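Local coordinates for BamaA.19900.a (Balamuthia mandrillaris, PDB 6VZZ), which is a glucokinase that binds glucose and probably phosphorylates it to glucose 6-phosphate with ATP, as a member of the actin-like ATPase superfamily, at residues V18-L22 / F61-L65; Y37-V41 / L386-R390; A69-L75 / N116-D120. All blocks are in the same frame, centred on the assembly; numbering follows the deposited sequence.

In the fold
From the N terminus, helix 16-25 comes first, and interaction 1 closes a loop of 38 residues by setting it against the edge strand 62-68. Strand 37-43 lies within that loop, yet its own partner in interaction 2 is the C-terminal helix that begins at 380, with 344 residues between the two segments, so interactions 1 and 2 cross along the chain. They also touch in space, through Phe61 CB and Leu386 CD1 at 3.5 Å. Interaction 3 begins just after interaction 1 ends, joining the start of helix 72-90 to the loop after strand 111-114, and falls wholly between the two segments of interaction 2. Interactions 1 and 2 both reach the five-stranded mixed sheet.

Interaction 1 (V18-L22 / F61-L65); sequences VTQTL and FLQVL
Residues 18-22 form a regular helical turn (phi/psi near -65°/-40°, with Leu22 N bonded to Val18 O at 2.9 Å), and residues 62-65 a strand. The two axes approach to 9.7 Å and their directions differ by 125°, a signed crossing of -125°. The CA atoms of Val18 and Val64, 6.2 Å apart, fix the register. Val18, chi1 t, points at the strand: its CG2 lies 3.4 Å from Gln63 O, 4.0 Å from Leu62 CD1 and 4.0 Å from Val64 CA, while its CG1 is 4.1 Å from Val64 CB. Thr21, chi1 m, also faces across; its CG2 meets Leu62 CD2 at 3.9 Å, and its OG1 turns back to the helix by bonding Glu17 O. Leu22 leaves its backbone sideways, but the m,t rotamer brings CD2 to 3.7 Å from Leu62 CD2, and the same side chain touches Leu89 of helix 72-90. Leu62, with rotamer t,p, is thus met by all three helical residues, and the side-chain contacts are apolar, the interface burying 222 Å² in all. On the strand, Val64 (-102°/-32°) and Leu65 (-158°/146°) both face Leu50 of the neighbouring strand 47-54. An N-terminal helix therefore packs against the outermost strand of a mixed five-stranded sheet, at a classic beta bulge.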
# COMPACT_ATOMS: atom_id res chain seq x y z
N VAL A 18 -39.60 -12.80 0.39
CA VAL A 18 -39.16 -12.29 -0.91
C VAL A 18 -40.30 -12.33 -1.92
O VAL A 18 -40.54 -11.36 -2.65
CB VAL A 18 -37.94 -13.09 -1.39
CG1 VAL A 18 -37.62 -12.77 -2.85
CG2 VAL A 18 -36.75 -12.82 -0.50
N THR A 19 -41.01 -13.45 -1.98
CA THR A 19 -42.14 -13.56 -2.89
C THR A 19 -43.17 -12.46 -2.64
O THR A 19 -43.59 -11.77 -3.58
CB THR A 19 -42.78 -14.94 -2.77
OG1 THR A 19 -42.00 -15.89 -3.50
CG2 THR A 19 -44.19 -14.93 -3.30
N GLN A 20 -43.58 -12.27 -1.38
CA GLN A 20 -44.56 -11.23 -1.09
C GLN A 20 -44.02 -9.85 -1.45
O GLN A 20 -44.76 -9.01 -1.98
CB GLN A 20 -44.99 -11.29 0.37
N THR A 21 -42.73 -9.61 -1.21
CA THR A 21 -42.16 -8.29 -1.47
C THR A 21 -42.13 -7.96 -2.96
O THR A 21 -42.49 -6.85 -3.37
CB THR A 21 -40.75 -8.19 -0.88
OG1 THR A 21 -40.81 -8.33 0.54
CG2 THR A 21 -40.11 -6.85 -1.22
N LEU A 22 -41.70 -8.91 -3.79
CA LEU A 22 -41.63 -8.65 -5.22
C LEU A 22 -43.02 -8.43 -5.82
O LEU A 22 -43.15 -7.72 -6.82
CB LEU A 22 -40.91 -9.78 -5.93
CG LEU A 22 -39.47 -9.96 -5.43
CD1 LEU A 22 -38.85 -11.21 -6.01
CD2 LEU A 22 -38.64 -8.72 -5.76
N PHE A 61 -32.17 -2.98 1.14
CA PHE A 61 -32.26 -3.86 -0.02
C PHE A 61 -32.93 -5.16 0.39
O PHE A 61 -33.16 -5.43 1.57
CB PHE A 61 -30.89 -4.13 -0.65
CG PHE A 61 -29.89 -4.72 0.29
CD1 PHE A 61 -29.95 -6.06 0.65
CD2 PHE A 61 -28.87 -3.95 0.81
CE1 PHE A 61 -29.03 -6.61 1.53
CE2 PHE A 61 -27.94 -4.49 1.68
CZ PHE A 61 -28.02 -5.82 2.05
N LEU A 62 -33.22 -5.98 -0.62
CA LEU A 62 -33.90 -7.26 -0.45
C LEU A 62 -32.94 -8.38 -0.84
O LEU A 62 -32.57 -8.51 -2.01
CB LEU A 62 -35.16 -7.30 -1.32
CG LEU A 62 -35.91 -8.62 -1.35
CD1 LEU A 62 -36.61 -8.85 -0.02
CD2 LEU A 62 -36.87 -8.67 -2.52
N GLN A 63 -32.53 -9.19 0.14
CA GLN A 63 -31.70 -10.34 -0.18
C GLN A 63 -32.60 -11.45 -0.70
O GLN A 63 -33.51 -11.88 0.00
CB GLN A 63 -30.90 -10.82 1.03
CG GLN A 63 -30.06 -12.08 0.72
CD GLN A 63 -28.90 -12.29 1.67
OE1 GLN A 63 -27.97 -11.49 1.72
NE2 GLN A 63 -28.95 -13.38 2.45
N VAL A 64 -32.35 -11.92 -1.92
CA VAL A 64 -33.24 -12.92 -2.49
C VAL A 64 -32.63 -14.31 -2.40
O VAL A 64 -33.36 -15.30 -2.25
CB VAL A 64 -33.63 -12.59 -3.95
CG1 VAL A 64 -33.89 -11.11 -4.11
CG2 VAL A 64 -32.59 -13.07 -4.91
N LEU A 65 -31.30 -14.43 -2.48
CA LEU A 65 -30.74 -15.77 -2.39
C LEU A 65 -29.28 -15.74 -1.97
O LEU A 65 -28.53 -14.83 -2.32
CB LEU A 65 -30.88 -16.52 -3.72
CG LEU A 65 -31.19 -18.02 -3.52
CD1 LEU A 65 -32.06 -18.25 -2.28
CD2 LEU A 65 -31.85 -18.61 -4.75

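Interaction 2 (Y37-V41 / L386-R390); sequences YYVGV and LYVAR
Tyr38 makes the largest contribution to this contact between an extended strand, 37-41, and the C-terminal part of the helix that begins at 380. The strand backbone directs Tyr38 CB toward the helix, 4.1 Å from Ala389 CB and 4.2 Å from Leu386 CD2; chi1 m with chi2 83° then sets the ring, bringing Tyr38 CD2 to 3.3 Å from Ala389 O. Arg390, chi1 to chi3 m,t,t, lays its aliphatic part over one ring face: CG stands 4.0 Å from the Tyr38 ring centroid, 7° off the normal, a CH-pi contact, while NH1 bonds Arg54 O. The strand is the middle one of a mixed sheet ordered 3-2-1-4-5, the ribonuclease H-like arrangement of actin-like ATPases; Tyr37 and Val41 turn to helix 72-90, away from the C-terminal helix. Leu386, rotamer m,t, sends CD2 to 3.6 Å from both Tyr38 O and Gly40 N. Leu386 CA is 5.1 Å from Gly40 CA. An ideal CB on Gly40 would clash with Leu386 CG, at 2.9 Å. Ala389 CB rests 3.7 Å from Val39 O.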
# COMPACT_ATOMS: atom_id res chain seq x y z
N TYR A 37 -35.05 -1.19 -10.91
CA TYR A 37 -34.37 -1.84 -9.79
C TYR A 37 -33.00 -2.34 -10.22
O TYR A 37 -32.70 -2.47 -11.41
CB TYR A 37 -35.19 -2.99 -9.21
CG TYR A 37 -35.28 -4.22 -10.08
CD1 TYR A 37 -36.24 -4.32 -11.08
CD2 TYR A 37 -34.43 -5.30 -9.88
CE1 TYR A 37 -36.34 -5.45 -11.86
CE2 TYR A 37 -34.52 -6.45 -10.67
CZ TYR A 37 -35.48 -6.51 -11.66
OH TYR A 37 -35.60 -7.63 -12.45
N TYR A 38 -32.17 -2.65 -9.22
CA TYR A 38 -30.77 -2.95 -9.46
C TYR A 38 -30.36 -4.22 -8.72
O TYR A 38 -30.91 -4.55 -7.66
CB TYR A 38 -29.90 -1.76 -9.07
CG TYR A 38 -30.26 -0.51 -9.84
CD1 TYR A 38 -31.32 0.29 -9.43
CD2 TYR A 38 -29.57 -0.15 -10.99
CE1 TYR A 38 -31.68 1.42 -10.14
CE2 TYR A 38 -29.92 0.99 -11.70
CZ TYR A 38 -30.98 1.77 -11.27
OH TYR A 38 -31.33 2.90 -11.97
N VAL A 39 -29.38 -4.93 -9.29
CA VAL A 39 -28.89 -6.20 -8.77
C VAL A 39 -27.53 -5.98 -8.11
O VAL A 39 -26.66 -5.32 -8.69
CB VAL A 39 -28.78 -7.26 -9.88
CG1 VAL A 39 -28.15 -8.55 -9.32
CG2 VAL A 39 -30.13 -7.54 -10.49
N GLY A 40 -27.35 -6.54 -6.93
CA GLY A 40 -26.06 -6.54 -6.27
C GLY A 40 -25.68 -7.95 -5.85
O GLY A 40 -26.53 -8.72 -5.39
N VAL A 41 -24.40 -8.29 -6.02
CA VAL A 41 -23.91 -9.63 -5.73
C VAL A 41 -22.64 -9.54 -4.91
O VAL A 41 -21.74 -8.75 -5.23
CB VAL A 41 -23.65 -10.44 -7.01
CG1 VAL A 41 -23.31 -11.89 -6.66
CG2 VAL A 41 -24.86 -10.39 -7.91
N LEU A 386 -24.57 -2.25 -4.73
CA LEU A 386 -25.80 -1.60 -5.16
C LEU A 386 -25.59 -0.11 -5.40
O LEU A 386 -26.27 0.49 -6.23
CB LEU A 386 -26.92 -1.83 -4.15
CG LEU A 386 -27.55 -3.22 -4.21
CD1 LEU A 386 -28.46 -3.46 -3.02
CD2 LEU A 386 -28.34 -3.38 -5.50
N TYR A 387 -24.63 0.50 -4.70
CA TYR A 387 -24.28 1.88 -5.01
C TYR A 387 -23.67 1.99 -6.41
O TYR A 387 -24.05 2.87 -7.19
CB TYR A 387 -23.33 2.41 -3.94
CG TYR A 387 -22.70 3.73 -4.27
CD1 TYR A 387 -23.41 4.92 -4.13
CD2 TYR A 387 -21.38 3.80 -4.71
CE1 TYR A 387 -22.82 6.14 -4.43
CE2 TYR A 387 -20.79 5.01 -5.02
CZ TYR A 387 -21.51 6.18 -4.88
OH TYR A 387 -20.92 7.38 -5.18
N VAL A 388 -22.74 1.09 -6.74
CA VAL A 388 -22.12 1.11 -8.07
C VAL A 388 -23.14 0.78 -9.16
O VAL A 388 -23.13 1.39 -10.24
CB VAL A 388 -20.94 0.13 -8.10
CG1 VAL A 388 -20.38 0.07 -9.52
CG2 VAL A 388 -19.88 0.53 -7.08
N ALA A 389 -24.02 -0.20 -8.91
CA ALA A 389 -24.94 -0.64 -9.95
C ALA A 389 -25.84 0.48 -10.44
O ALA A 389 -26.36 0.40 -11.56
CB ALA A 389 -25.80 -1.80 -9.45
N ARG A 390 -26.03 1.52 -9.64
CA ARG A 390 -26.89 2.63 -10.02
C ARG A 390 -26.23 3.58 -11.01
O ARG A 390 -26.94 4.37 -11.64
CB ARG A 390 -27.34 3.40 -8.78
CG ARG A 390 -28.29 2.59 -7.90
CD ARG A 390 -28.77 3.42 -6.73
NE ARG A 390 -29.96 2.87 -6.09
CZ ARG A 390 -29.95 2.12 -4.99
NH1 ARG A 390 -31.10 1.69 -4.49
NH2 ARG A 390 -28.81 1.82 -4.37

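Interaction 3 (A69-L75 / N116-D120); sequences ADDTRKL and NFHGD
Phe117 is the residue most buried by this contact, followed by Asp70 and His118. The CA atoms of Asp70 and Phe117 lie 4.9 Å apart, at the turn preceding helix 72-90. With chi1 m and chi2 5°, the Phe117 ring puts one face under the Asp70-Asp71 peptide: its CG is 3.3 Å from Asp70 O and its CD2 3.4 Å from Asp71 CA. Leu75 CD1 reaches the ring edge, 3.9 Å from Phe117 CE2. Asp70, chi1 p, binds His118 twice, through main chain and side chain: His118 N donates to Asp70 O at 3.1 Å (167°), and His118 ND1, with chi1 m and chi2 107°, donates to Asp70 OD2 at 2.7 Å (157°). Asp71 next to it is the N-cap, its OD1 accepting from Lys74 N at 2.8 Å. Asn116, just before Phe117, touches the bound glucose and bonds Glu258. The loop that contributes Asn116 to the glucose pocket is thus joined to the helix start by a buried ring and a His-carboxylate bond, whose geometry implies a proton on ND1.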
# COMPACT_ATOMS: atom_id res chain seq x y z
N ALA A 69 -20.90 -21.84 -2.70
CA ALA A 69 -20.33 -22.08 -4.01
C ALA A 69 -18.83 -21.83 -3.97
O ALA A 69 -18.39 -20.79 -3.48
CB ALA A 69 -20.97 -21.18 -5.07
N ASP A 70 -18.05 -22.78 -4.50
CA ASP A 70 -16.60 -22.61 -4.56
C ASP A 70 -16.05 -22.81 -5.97
O ASP A 70 -14.85 -23.07 -6.12
CB ASP A 70 -15.90 -23.56 -3.59
CG ASP A 70 -15.97 -24.99 -4.03
OD1 ASP A 70 -17.04 -25.40 -4.53
OD2 ASP A 70 -14.96 -25.71 -3.90
N ASP A 71 -16.89 -22.69 -6.99
CA ASP A 71 -16.40 -22.56 -8.36
C ASP A 71 -17.42 -21.77 -9.17
O ASP A 71 -18.59 -21.66 -8.81
CB ASP A 71 -16.04 -23.93 -8.98
CG ASP A 71 -17.24 -24.73 -9.50
OD1 ASP A 71 -18.40 -24.27 -9.43
OD2 ASP A 71 -17.02 -25.86 -9.99
N THR A 72 -16.95 -21.20 -10.28
CA THR A 72 -17.79 -20.28 -11.05
C THR A 72 -18.87 -21.00 -11.85
O THR A 72 -19.91 -20.41 -12.14
CB THR A 72 -16.92 -19.42 -11.97
OG1 THR A 72 -16.09 -20.26 -12.77
CG2 THR A 72 -16.05 -18.47 -11.14
N ARG A 73 -18.64 -22.27 -12.23
CA ARG A 73 -19.69 -23.00 -12.94
C ARG A 73 -20.92 -23.19 -12.06
O ARG A 73 -22.05 -23.10 -12.53
CB ARG A 73 -19.16 -24.35 -13.43
CG ARG A 73 -17.82 -24.32 -14.20
CD ARG A 73 -17.82 -23.41 -15.45
NE ARG A 73 -17.56 -22.00 -15.12
CZ ARG A 73 -17.70 -20.99 -15.98
NH1 ARG A 73 -18.10 -21.23 -17.22
NH2 ARG A 73 -17.45 -19.75 -15.59
N LYS A 74 -20.71 -23.44 -10.76
CA LYS A 74 -21.84 -23.53 -9.84
C LYS A 74 -22.51 -22.18 -9.64
O LYS A 74 -23.73 -22.12 -9.43
CB LYS A 74 -21.39 -24.12 -8.50
N LEU A 75 -21.75 -21.08 -9.72
CA LEU A 75 -22.36 -19.76 -9.67
C LEU A 75 -23.27 -19.52 -10.88
O LEU A 75 -24.39 -19.02 -10.74
CB LEU A 75 -21.28 -18.68 -9.61
CG LEU A 75 -20.61 -18.46 -8.25
CD1 LEU A 75 -19.69 -17.25 -8.30
CD2 LEU A 75 -21.67 -18.29 -7.16
N ASN A 116 -9.80 -17.82 -4.25
CA ASN A 116 -9.81 -19.02 -3.41
C ASN A 116 -10.85 -20.04 -3.86
O ASN A 116 -11.17 -20.96 -3.10
CB ASN A 116 -10.02 -18.62 -1.95
CG ASN A 116 -8.76 -18.03 -1.33
OD1 ASN A 116 -7.65 -18.53 -1.53
ND2 ASN A 116 -8.92 -16.95 -0.57
N PHE A 117 -11.38 -19.91 -5.07
CA PHE A 117 -12.14 -21.00 -5.66
C PHE A 117 -11.20 -22.12 -6.09
O PHE A 117 -10.00 -21.93 -6.31
CB PHE A 117 -12.95 -20.51 -6.86
CG PHE A 117 -14.26 -19.88 -6.48
CD1 PHE A 117 -14.58 -19.68 -5.14
CD2 PHE A 117 -15.16 -19.49 -7.44
CE1 PHE A 117 -15.77 -19.10 -4.79
CE2 PHE A 117 -16.36 -18.92 -7.09
CZ PHE A 117 -16.66 -18.72 -5.76
N HIS A 118 -11.76 -23.32 -6.20
CA HIS A 118 -11.00 -24.53 -6.41
C HIS A 118 -11.18 -25.02 -7.84
O HIS A 118 -12.28 -24.92 -8.41
CB HIS A 118 -11.43 -25.62 -5.42
CG HIS A 118 -11.37 -25.18 -3.99
ND1 HIS A 118 -12.50 -24.90 -3.25
CD2 HIS A 118 -10.32 -24.95 -3.17
CE1 HIS A 118 -12.15 -24.53 -2.03
NE2 HIS A 118 -10.83 -24.55 -1.95
N GLY A 119 -10.10 -25.53 -8.42
CA GLY A 119 -10.16 -26.09 -9.76
C GLY A 119 -9.29 -25.36 -10.77
O GLY A 119 -8.42 -24.56 -10.40
N ASP A 120 -9.53 -25.63 -12.05
CA ASP A 120 -8.77 -25.00 -13.11
C ASP A 120 -9.27 -23.57 -13.34
O ASP A 120 -10.19 -23.10 -12.66
CB ASP A 120 -8.84 -25.84 -14.39
CG ASP A 120 -10.21 -25.78 -15.07
OD1 ASP A 120 -11.23 -25.50 -14.41
OD2 ASP A 120 -10.26 -26.00 -16.30